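Local coordinates for DUF1987 domain-containing protein (Pseudomonas aeruginosa, PDB 6K4F) that probably serves as the phosphorylatable regulatory protein of the SiaABC threonine phosphorylation pathway, which controls biofilm formation in response to carbon availability, at residues P9-Q12 with S13-A16; Q18-W21 with Q22-R25; V44-W47 with V48-L52; Y67-T70 with S71-K74. One frame throughout, in Å; residues are numbered along the deposited sequence.

Contact 1: residues P9-Q12 with S13-A16; sequences PGTQ and STPA
Thr-11 and Thr-14 face each other across a tight reversal of the chain, with Gln-12 and Ser-13 at its corner in the backbone angles of a type I beta turn. The firm tie is Thr-11 N to Thr-14 O, 2.9 Å and almost straight at 176°. The return bond, Thr-14 N to Thr-11 O, is weak at 3.5 Å. Farther from the corner, Gly-10 CA lies 3.5 Å from Thr-14 O in a CA-H...O contact.

Both threonine hydroxyls sit between their own backbone N and carbonyl carbon (chi1 70° in Thr-11, 56° in Thr-14), which turns them onto each other over the turn. The modelled OG1 to OG1 separation of 2.4 Å is improbably short, so its exact value is doubtful. A water holds the open end together: it takes a proton from Thr-14 OG1 at 2.6 Å and donates to both Pro-9 O and Pro-15 O.

The turn lies at the surface, in the loop joining strands 6-8 and 16-20. Ser-13 bonds through its backbone to Tyr-33, Ala-16 pairs with Gln-29 on strand 25-29, and Thr-14 and Pro-15 rest on Leu-40 of helix 37-53.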
loop_
_atom_site.group_PDB
_atom_site.type_symbol
_atom_site.label_atom_id
_atom_site.label_comp_id
_atom_site.label_asym_id
_atom_site.label_seq_id
_atom_site.Cartn_x
_atom_site.Cartn_y
_atom_site.Cartn_z
ATOM N N PRO A 9 -10.255 -1.720 10.407
ATOM C CA PRO A 9 -11.507 -1.071 10.003
ATOM C C PRO A 9 -11.303 0.395 9.675
ATOM O O PRO A 9 -10.579 1.110 10.373
ATOM C CB PRO A 9 -12.405 -1.231 11.238
ATOM C CG PRO A 9 -11.790 -2.329 12.019
ATOM C CD PRO A 9 -10.322 -2.239 11.785
ATOM N N GLY A 10 -11.963 0.843 8.612
ATOM C CA GLY A 10 -11.876 2.246 8.240
ATOM C C GLY A 10 -12.632 3.144 9.202
ATOM O O GLY A 10 -13.596 2.738 9.857
ATOM N N THR A 11 -12.177 4.396 9.286
ATOM C CA THR A 11 -12.826 5.427 10.083
ATOM C C THR A 11 -12.883 6.708 9.265
ATOM O O THR A 11 -12.421 6.767 8.123
ATOM C CB THR A 11 -12.096 5.709 11.407
ATOM O OG1 THR A 11 -10.846 6.355 11.132
ATOM C CG2 THR A 11 -11.851 4.419 12.200
ATOM N N GLN A 12 -13.452 7.750 9.863
ATOM C CA GLN A 12 -13.522 9.022 9.159
ATOM C C GLN A 12 -12.139 9.469 8.692
ATOM O O GLN A 12 -11.977 9.927 7.553
ATOM C CB GLN A 12 -14.167 10.084 10.048
ATOM C CG GLN A 12 -14.455 11.375 9.294
ATOM C CD GLN A 12 -14.842 12.520 10.202
ATOM O OE1 GLN A 12 -15.148 12.327 11.382
ATOM N NE2 GLN A 12 -14.835 13.726 9.656
ATOM N N SER A 13 -11.121 9.291 9.532
ATOM C CA SER A 13 -9.792 9.813 9.248
ATOM C C SER A 13 -8.757 8.744 8.903
ATOM O O SER A 13 -7.604 9.091 8.630
ATOM C CB SER A 13 -9.297 10.629 10.448
ATOM O OG SER A 13 -9.199 9.804 11.591
ATOM N N THR A 14 -9.115 7.460 8.922
ATOM C CA THR A 14 -8.127 6.424 8.660
ATOM C C THR A 14 -8.688 5.403 7.679
ATOM O O THR A 14 -9.888 5.098 7.717
ATOM C CB THR A 14 -7.675 5.713 9.946
ATOM O OG1 THR A 14 -8.807 5.179 10.646
ATOM C CG2 THR A 14 -6.933 6.692 10.846
ATOM N N PRO A 15 -7.858 4.889 6.777
ATOM C CA PRO A 15 -8.367 3.993 5.734
ATOM C C PRO A 15 -8.664 2.601 6.254
ATOM O O PRO A 15 -8.059 2.114 7.214
ATOM C CB PRO A 15 -7.217 3.946 4.722
ATOM C CG PRO A 15 -6.016 4.159 5.542
ATOM C CD PRO A 15 -6.416 5.142 6.619
ATOM N N ALA A 16 -9.612 1.952 5.584
ATOM C CA ALA A 16 -9.795 0.527 5.775
ATOM C C ALA A 16 -8.659 -0.210 5.068
ATOM O O ALA A 16 -8.335 0.096 3.914
ATOM C CB ALA A 16 -11.161 0.094 5.229
HETATM O O HOH W 1 -8.371 2.762 9.823
#

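Contact 2: residues Q18-W21 with Q22-R25; sequences QGDW and QAGR
Asp-20 and Arg-25 close a beta hairpin between strands 16-20 and 25-29, and the return limb carries a G1 beta bulge: Gly-24 and Arg-25 both stand opposite Asp-20. The tight part is the backbone at this antiparallel hydrogen-bonded pair. Asp-20 N reaches Arg-25 O at 2.7 Å, and Arg-25 N answers to Asp-20 O at 3.1 Å. Gly-24, with its positive phi of 58°, swings the chain back into the strand; its N makes a weak bond to Trp-21 O at 3.4 Å.

Trp-21 belongs to the packed side too. Its indole turns away from the loop into the protein, where it meets the rings of Trp-47 and Phe-51 edge-to-face, while its backbone N and O are taken by Asp-5 and Arg-57.

The other side of the turn is looser. Gln-22 and Ala-23 are exposed, and the side chain of Gln-22 runs off the loop beyond CB. Arg-25 starts on the same face of the sheet as Asp-20, with Asp-20 CB and Arg-25 CB 4.2 Å apart, but its guanidinium leads off to a salt bridge with Glu-60.

On this outer side the turn is bonded to the Asp-20 carboxylate. With CG anti to its own N (chi1 -168°), it folds over the start of the turn and gathers amide protons there. Gln-22 N offers OD1 a weak bond, whereas Ala-23 N makes a straight one of 3.1 Å to Asp-20 OD1, arriving from above the carboxylate plane, and Ala-23 CB tucks against Asp-20 CG at 3.5 Å.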
loop_
_atom_site.group_PDB
_atom_site.type_symbol
_atom_site.label_atom_id
_atom_site.label_comp_id
_atom_site.label_asym_id
_atom_site.label_seq_id
_atom_site.Cartn_x
_atom_site.Cartn_y
_atom_site.Cartn_z
ATOM N N GLN A 18 -6.952 -4.146 4.361
ATOM C CA GLN A 18 -7.094 -5.598 4.402
ATOM C C GLN A 18 -5.842 -6.228 3.824
ATOM O O GLN A 18 -5.511 -6.007 2.647
ATOM C CB GLN A 18 -8.329 -6.074 3.625
ATOM C CG GLN A 18 -9.604 -5.374 4.023
ATOM C CD GLN A 18 -9.888 -4.146 3.179
ATOM O OE1 GLN A 18 -9.671 -4.147 1.964
ATOM N NE2 GLN A 18 -10.371 -3.083 3.821
ATOM N N GLY A 19 -5.137 -6.983 4.654
ATOM C CA GLY A 19 -4.044 -7.813 4.193
ATOM C C GLY A 19 -4.497 -9.251 4.067
ATOM O O GLY A 19 -4.707 -9.920 5.082
ATOM N N ASP A 20 -4.664 -9.748 2.840
ATOM C CA ASP A 20 -5.107 -11.123 2.606
ATOM C C ASP A 20 -3.869 -11.994 2.430
ATOM O O ASP A 20 -3.255 -12.000 1.356
ATOM C CB ASP A 20 -6.019 -11.191 1.380
ATOM C CG ASP A 20 -6.753 -12.531 1.259
ATOM O OD1 ASP A 20 -6.168 -13.589 1.583
ATOM O OD2 ASP A 20 -7.931 -12.524 0.843
ATOM N N TRP A 21 -3.520 -12.756 3.474
ATOM C CA TRP A 21 -2.238 -13.459 3.489
ATOM C C TRP A 21 -2.164 -14.503 2.394
ATOM O O TRP A 21 -1.114 -14.688 1.765
ATOM C CB TRP A 21 -2.020 -14.142 4.834
ATOM C CG TRP A 21 -0.684 -14.791 4.964
ATOM C CD1 TRP A 21 -0.338 -16.069 4.601
ATOM C CD2 TRP A 21 0.503 -14.185 5.480
ATOM N NE1 TRP A 21 0.991 -16.292 4.887
ATOM C CE2 TRP A 21 1.526 -15.153 5.429
ATOM C CE3 TRP A 21 0.796 -12.917 5.993
ATOM C CZ2 TRP A 21 2.823 -14.889 5.867
ATOM C CZ3 TRP A 21 2.087 -12.658 6.428
ATOM C CH2 TRP A 21 3.081 -13.642 6.365
ATOM N N GLN A 22 -3.275 -15.203 2.181
ATOM C CA GLN A 22 -3.285 -16.363 1.309
ATOM C C GLN A 22 -3.376 -15.956 -0.143
ATOM O O GLN A 22 -2.838 -16.627 -1.030
ATOM C CB GLN A 22 -4.469 -17.220 1.656
ATOM C CG GLN A 22 -4.114 -18.460 2.349
ATOM C CD GLN A 22 -5.369 -19.151 2.515
ATOM O OE1 GLN A 22 -6.148 -19.117 1.557
ATOM N NE2 GLN A 22 -5.623 -19.783 3.653
ATOM N N ALA A 23 -4.146 -14.915 -0.407
ATOM C CA ALA A 23 -4.213 -14.314 -1.723
ATOM C C ALA A 23 -2.999 -13.453 -2.030
ATOM O O ALA A 23 -2.773 -13.124 -3.199
ATOM C CB ALA A 23 -5.492 -13.488 -1.839
ATOM N N GLY A 24 -2.197 -13.108 -1.025
ATOM C CA GLY A 24 -1.090 -12.204 -1.247
ATOM C C GLY A 24 -1.569 -10.878 -1.801
ATOM O O GLY A 24 -1.112 -10.428 -2.858
ATOM N N ARG A 25 -2.520 -10.262 -1.106
ATOM C CA ARG A 25 -3.129 -9.012 -1.530
ATOM C C ARG A 25 -3.173 -8.063 -0.352
ATOM O O ARG A 25 -3.651 -8.430 0.726
ATOM C CB ARG A 25 -4.549 -9.220 -2.059
ATOM C CG ARG A 25 -4.596 -9.535 -3.521
ATOM C CD ARG A 25 -6.020 -9.513 -4.070
ATOM N NE ARG A 25 -6.087 -9.363 -5.529
ATOM C CZ ARG A 25 -5.383 -10.061 -6.425
ATOM N NH1 ARG A 25 -4.540 -11.022 -6.062
ATOM N NH2 ARG A 25 -5.542 -9.809 -7.716
#

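Contact 3: residues V44-W47 with V48-L52; sequences VIDW and VERFL
Asp-46 with Arg-50 and Trp-47 with Phe-51 are i to i+4 pairs on one alpha-helix, 37-53, which lies against the sheet. Main-chain bonds link the turns, such as Phe-51 N to Trp-47 O at 2.9 Å.

On the inner side, Val-44 and Val-48 press on Leu-26, and Phe-51 reaches Leu-59. The six-membered ring of Trp-47 and the Phe-51 ring are near parallel, 20° apart, but slid until they barely overlap, centroids 5.7 Å apart. Phe-51 CB sits over one indole face, and Trp-47 CH2 approaches Phe-51 CD1 at 4.2 Å. Ser-4 O satisfies the indole NE1.

On a flank toward helix 70-88, Ile-45 meets Ile-79 and Glu-49 meets Leu-82.

On the outer side, Arg-50 folds back at chi3 (-81°). Trp-47 CA lies over one face of the guanidinium, whose plane stands almost perpendicular to the indole, and Arg-50 NH2 comes 3.6 Å from Trp-47 CD1. Asp-46 OD2 also lies 4.4 Å from Glu-49 OE2. The positive charge of Arg-50, bound to the other oxygen of Asp-46, probably offsets this like-charge approach. The salt bridge lies at the guanidinium edge: Arg-50 NE meets Asp-46 OD1 in its plane, at 2.7 Å.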
loop_
_atom_site.group_PDB
_atom_site.type_symbol
_atom_site.label_atom_id
_atom_site.label_comp_id
_atom_site.label_asym_id
_atom_site.label_seq_id
_atom_site.Cartn_x
_atom_site.Cartn_y
_atom_site.Cartn_z
ATOM N N VAL A 44 1.168 -2.286 9.364
ATOM C CA VAL A 44 1.056 -2.631 7.944
ATOM C C VAL A 44 2.432 -2.903 7.362
ATOM O O VAL A 44 2.645 -3.882 6.634
ATOM C CB VAL A 44 0.339 -1.511 7.172
ATOM C CG1 VAL A 44 0.168 -1.904 5.674
ATOM C CG2 VAL A 44 -0.985 -1.175 7.839
ATOM N N ILE A 45 3.383 -2.018 7.658
ATOM C CA ILE A 45 4.767 -2.246 7.271
ATOM C C ILE A 45 5.230 -3.597 7.791
ATOM O O ILE A 45 5.827 -4.402 7.064
ATOM C CB ILE A 45 5.649 -1.098 7.797
ATOM C CG1 ILE A 45 5.265 0.209 7.091
ATOM C CG2 ILE A 45 7.126 -1.412 7.602
ATOM C CD1 ILE A 45 5.930 1.450 7.678
ATOM N N ASP A 46 4.943 -3.867 9.066
ATOM C CA ASP A 46 5.329 -5.133 9.674
ATOM C C ASP A 46 4.725 -6.313 8.925
ATOM O O ASP A 46 5.412 -7.296 8.638
ATOM C CB ASP A 46 4.894 -5.136 11.144
ATOM C CG ASP A 46 5.552 -6.235 11.954
ATOM O OD1 ASP A 46 5.071 -7.390 11.904
ATOM O OD2 ASP A 46 6.544 -5.937 12.657
ATOM N N TRP A 47 3.429 -6.233 8.602
ATOM C CA TRP A 47 2.775 -7.333 7.899
ATOM C C TRP A 47 3.425 -7.574 6.540
ATOM O O TRP A 47 3.662 -8.723 6.144
ATOM C CB TRP A 47 1.280 -7.029 7.754
ATOM C CG TRP A 47 0.444 -8.163 7.216
ATOM C CD1 TRP A 47 -0.200 -9.117 7.937
ATOM C CD2 TRP A 47 0.155 -8.435 5.838
ATOM N NE1 TRP A 47 -0.872 -9.978 7.099
ATOM C CE2 TRP A 47 -0.679 -9.574 5.804
ATOM C CE3 TRP A 47 0.512 -7.823 4.633
ATOM C CZ2 TRP A 47 -1.145 -10.129 4.607
ATOM C CZ3 TRP A 47 0.046 -8.368 3.444
ATOM C CH2 TRP A 47 -0.780 -9.503 3.437
ATOM N N VAL A 48 3.753 -6.503 5.830
ATOM C CA VAL A 48 4.401 -6.658 4.529
ATOM C C VAL A 48 5.768 -7.302 4.701
ATOM O O VAL A 48 6.132 -8.229 3.965
ATOM C CB VAL A 48 4.496 -5.300 3.817
ATOM C CG1 VAL A 48 5.361 -5.422 2.538
ATOM C CG2 VAL A 48 3.105 -4.789 3.485
ATOM N N GLU A 49 6.540 -6.825 5.687
ATOM C CA GLU A 49 7.848 -7.411 5.980
ATOM C C GLU A 49 7.732 -8.909 6.221
ATOM O O GLU A 49 8.492 -9.704 5.655
ATOM C CB GLU A 49 8.464 -6.740 7.209
ATOM C CG GLU A 49 9.237 -5.466 6.957
ATOM C CD GLU A 49 9.627 -4.768 8.256
ATOM O OE1 GLU A 49 10.134 -3.628 8.197
ATOM O OE2 GLU A 49 9.417 -5.358 9.341
ATOM N N ARG A 50 6.785 -9.311 7.074
ATOM C CA ARG A 50 6.621 -10.726 7.390
ATOM C C ARG A 50 6.174 -11.519 6.169
ATOM O O ARG A 50 6.650 -12.637 5.945
ATOM C CB ARG A 50 5.639 -10.899 8.553
ATOM C CG ARG A 50 6.140 -10.294 9.873
ATOM C CD ARG A 50 5.232 -10.613 11.054
ATOM N NE ARG A 50 4.061 -9.741 11.122
ATOM C CZ ARG A 50 2.840 -10.160 10.841
ATOM N NH1 ARG A 50 2.658 -11.423 10.479
ATOM N NH2 ARG A 50 1.815 -9.331 10.912
ATOM N N PHE A 51 5.281 -10.952 5.352
ATOM C CA PHE A 51 4.836 -11.659 4.158
ATOM C C PHE A 51 6.002 -11.922 3.215
ATOM O O PHE A 51 6.093 -12.997 2.606
ATOM C CB PHE A 51 3.745 -10.864 3.443
ATOM C CG PHE A 51 3.201 -11.554 2.222
ATOM C CD1 PHE A 51 2.110 -12.404 2.322
ATOM C CD2 PHE A 51 3.793 -11.369 0.976
ATOM C CE1 PHE A 51 1.609 -13.055 1.207
ATOM C CE2 PHE A 51 3.301 -12.016 -0.145
ATOM C CZ PHE A 51 2.211 -12.861 -0.032
ATOM N N LEU A 52 6.899 -10.946 3.075
ATOM C CA LEU A 52 8.053 -11.110 2.198
ATOM C C LEU A 52 9.034 -12.126 2.763
ATOM O O LEU A 52 9.664 -12.877 2.010
ATOM C CB LEU A 52 8.739 -9.759 1.996
ATOM C CG LEU A 52 7.837 -8.719 1.341
ATOM C CD1 LEU A 52 8.483 -7.342 1.362
ATOM C CD2 LEU A 52 7.485 -9.145 -0.084
#

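Contact 4: residues Y67-T70 with S71-K74; sequences YLNT and SSIK
The side-chain amide of Asn-69 is gripped at its oxygen by Ser-72, whose two donors reach OD1 from opposite faces of the amide plane. Ser-72 OG bonds Asn-69 OD1 at 2.8 Å and Ser-72 N bonds it at 3.0 Å, each tilted by roughly 30° from the plane. Ser-71 OG is also near, 3.4 Å from Asn-69 OD1, but that contact is weak and its proton may go elsewhere; the stronger partner of this hydroxyl is Ser-37 OG. At the other end of the amide, ND2 bonds Pro-34 O, so both ends of the group are held and its flip is fixed.

The torsions explain the reach. Asn-69 CG stands between its own N and carbonyl carbon (chi1 68°), which curls the amide back over the first turn of the helix. Ser-72 OG is shared further, with Ser-32 OG and, weakly, with Ser-37 OG, tying the helix start to the chain around strand 31-32 and helix 37-53.

Main-chain bonding begins at the same residue, with Ile-73 N on Asn-69 O at 3.0 Å and Lys-74 N on Thr-70 O at 3.1 Å. Away from the capping amide, Leu-68 CB packs against Ile-73 CG1 at 4.0 Å, and both side chains meet Leu-109 of helix 108-115. On the outer surface Thr-70 and Lys-74 run side by side in the same direction, Thr-70 CG2 against Lys-74 CE at 4.1 Å.

This is an asparagine N-cap at the strand-to-helix junction of a beta-alpha-beta unit, made of strand 59-68, helix 70-88 and strand 93-99.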
loop_
_atom_site.group_PDB
_atom_site.type_symbol
_atom_site.label_atom_id
_atom_site.label_comp_id
_atom_site.label_asym_id
_atom_site.label_seq_id
_atom_site.Cartn_x
_atom_site.Cartn_y
_atom_site.Cartn_z
ATOM N N TYR A 67 -7.669 11.283 0.136
ATOM C CA TYR A 67 -6.731 12.223 0.735
ATOM C C TYR A 67 -5.695 11.491 1.589
ATOM O O TYR A 67 -6.022 10.556 2.325
ATOM C CB TYR A 67 -7.478 13.247 1.588
ATOM C CG TYR A 67 -6.576 14.303 2.166
ATOM C CD1 TYR A 67 -6.001 15.266 1.351
ATOM C CD2 TYR A 67 -6.289 14.332 3.522
ATOM C CE1 TYR A 67 -5.166 16.237 1.872
ATOM C CE2 TYR A 67 -5.455 15.301 4.055
ATOM C CZ TYR A 67 -4.897 16.248 3.228
ATOM O OH TYR A 67 -4.064 17.212 3.756
ATOM N N LEU A 68 -4.433 11.907 1.476
ATOM C CA LEU A 68 -3.373 11.421 2.354
ATOM C C LEU A 68 -2.666 12.621 2.960
ATOM O O LEU A 68 -2.208 13.507 2.227
ATOM C CB LEU A 68 -2.357 10.557 1.603
ATOM C CG LEU A 68 -2.695 9.203 0.980
ATOM C CD1 LEU A 68 -1.409 8.480 0.607
ATOM C CD2 LEU A 68 -3.512 8.358 1.949
ATOM N N ASN A 69 -2.565 12.658 4.290
ATOM C CA ASN A 69 -1.811 13.754 4.879
ATOM C C ASN A 69 -0.315 13.461 4.768
ATOM O O ASN A 69 0.110 12.425 4.256
ATOM C CB ASN A 69 -2.259 14.020 6.321
ATOM C CG ASN A 69 -1.897 12.905 7.284
ATOM O OD1 ASN A 69 -1.423 11.844 6.886
ATOM N ND2 ASN A 69 -2.153 13.137 8.580
ATOM N N THR A 70 0.497 14.408 5.236
ATOM C CA THR A 70 1.944 14.311 5.071
ATOM C C THR A 70 2.496 13.019 5.663
ATOM O O THR A 70 3.273 12.308 5.016
ATOM C CB THR A 70 2.599 15.540 5.706
ATOM O OG1 THR A 70 2.324 16.682 4.883
ATOM C CG2 THR A 70 4.125 15.358 5.850
ATOM N N SER A 71 2.095 12.683 6.893
ATOM C CA SER A 71 2.690 11.513 7.527
ATOM C C SER A 71 2.228 10.225 6.844
ATOM O O SER A 71 2.987 9.248 6.795
ATOM C CB SER A 71 2.382 11.507 9.032
ATOM O OG SER A 71 0.991 11.402 9.276
ATOM N N SER A 72 1.029 10.239 6.242
ATOM C CA SER A 72 0.539 9.069 5.513
ATOM C C SER A 72 1.299 8.883 4.204
ATOM O O SER A 72 1.586 7.755 3.797
ATOM C CB SER A 72 -0.959 9.206 5.233
ATOM O OG SER A 72 -1.700 9.067 6.427
ATOM N N ILE A 73 1.637 9.985 3.536
ATOM C CA ILE A 73 2.495 9.905 2.355
ATOM C C ILE A 73 3.827 9.258 2.716
ATOM O O ILE A 73 4.324 8.388 2.000
ATOM C CB ILE A 73 2.688 11.307 1.738
ATOM C CG1 ILE A 73 1.392 11.783 1.080
ATOM C CG2 ILE A 73 3.839 11.298 0.735
ATOM C CD1 ILE A 73 1.455 13.224 0.591
ATOM N N LYS A 74 4.413 9.645 3.855
ATOM C CA LYS A 74 5.687 9.052 4.256
ATOM C C LYS A 74 5.546 7.569 4.564
ATOM O O LYS A 74 6.434 6.770 4.228
ATOM C CB LYS A 74 6.245 9.798 5.466
ATOM C CG LYS A 74 6.519 11.270 5.142
ATOM C CD LYS A 74 7.230 11.978 6.260
ATOM C CE LYS A 74 7.688 13.340 5.795
ATOM N NZ LYS A 74 9.075 13.317 5.286
#

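The four contacts follow one another along the chain. Contacts 1 and 2 are the turns at the two ends of strand 16-20, their centres about 19 Å apart. Contact 3, on helix 37-53, packs on the hairpin of contact 2: Trp-47 CZ2 lies 3.5 Å from Gly-19 C, and Phe-51 CZ 3.6 Å from Gly-24 CA. Trp-21, Trp-47 and Phe-51 form an aromatic cluster there through edge-to-face rings. Contact 4 starts the next helix, 70-88, about 23 Å from contact 2 between centres and across the middle of the molecule. They mark the antiparallel edge of the mixed sheet, the helix packed on it and the start of the beta-alpha-beta half; only contacts 2 and 3 pack directly together.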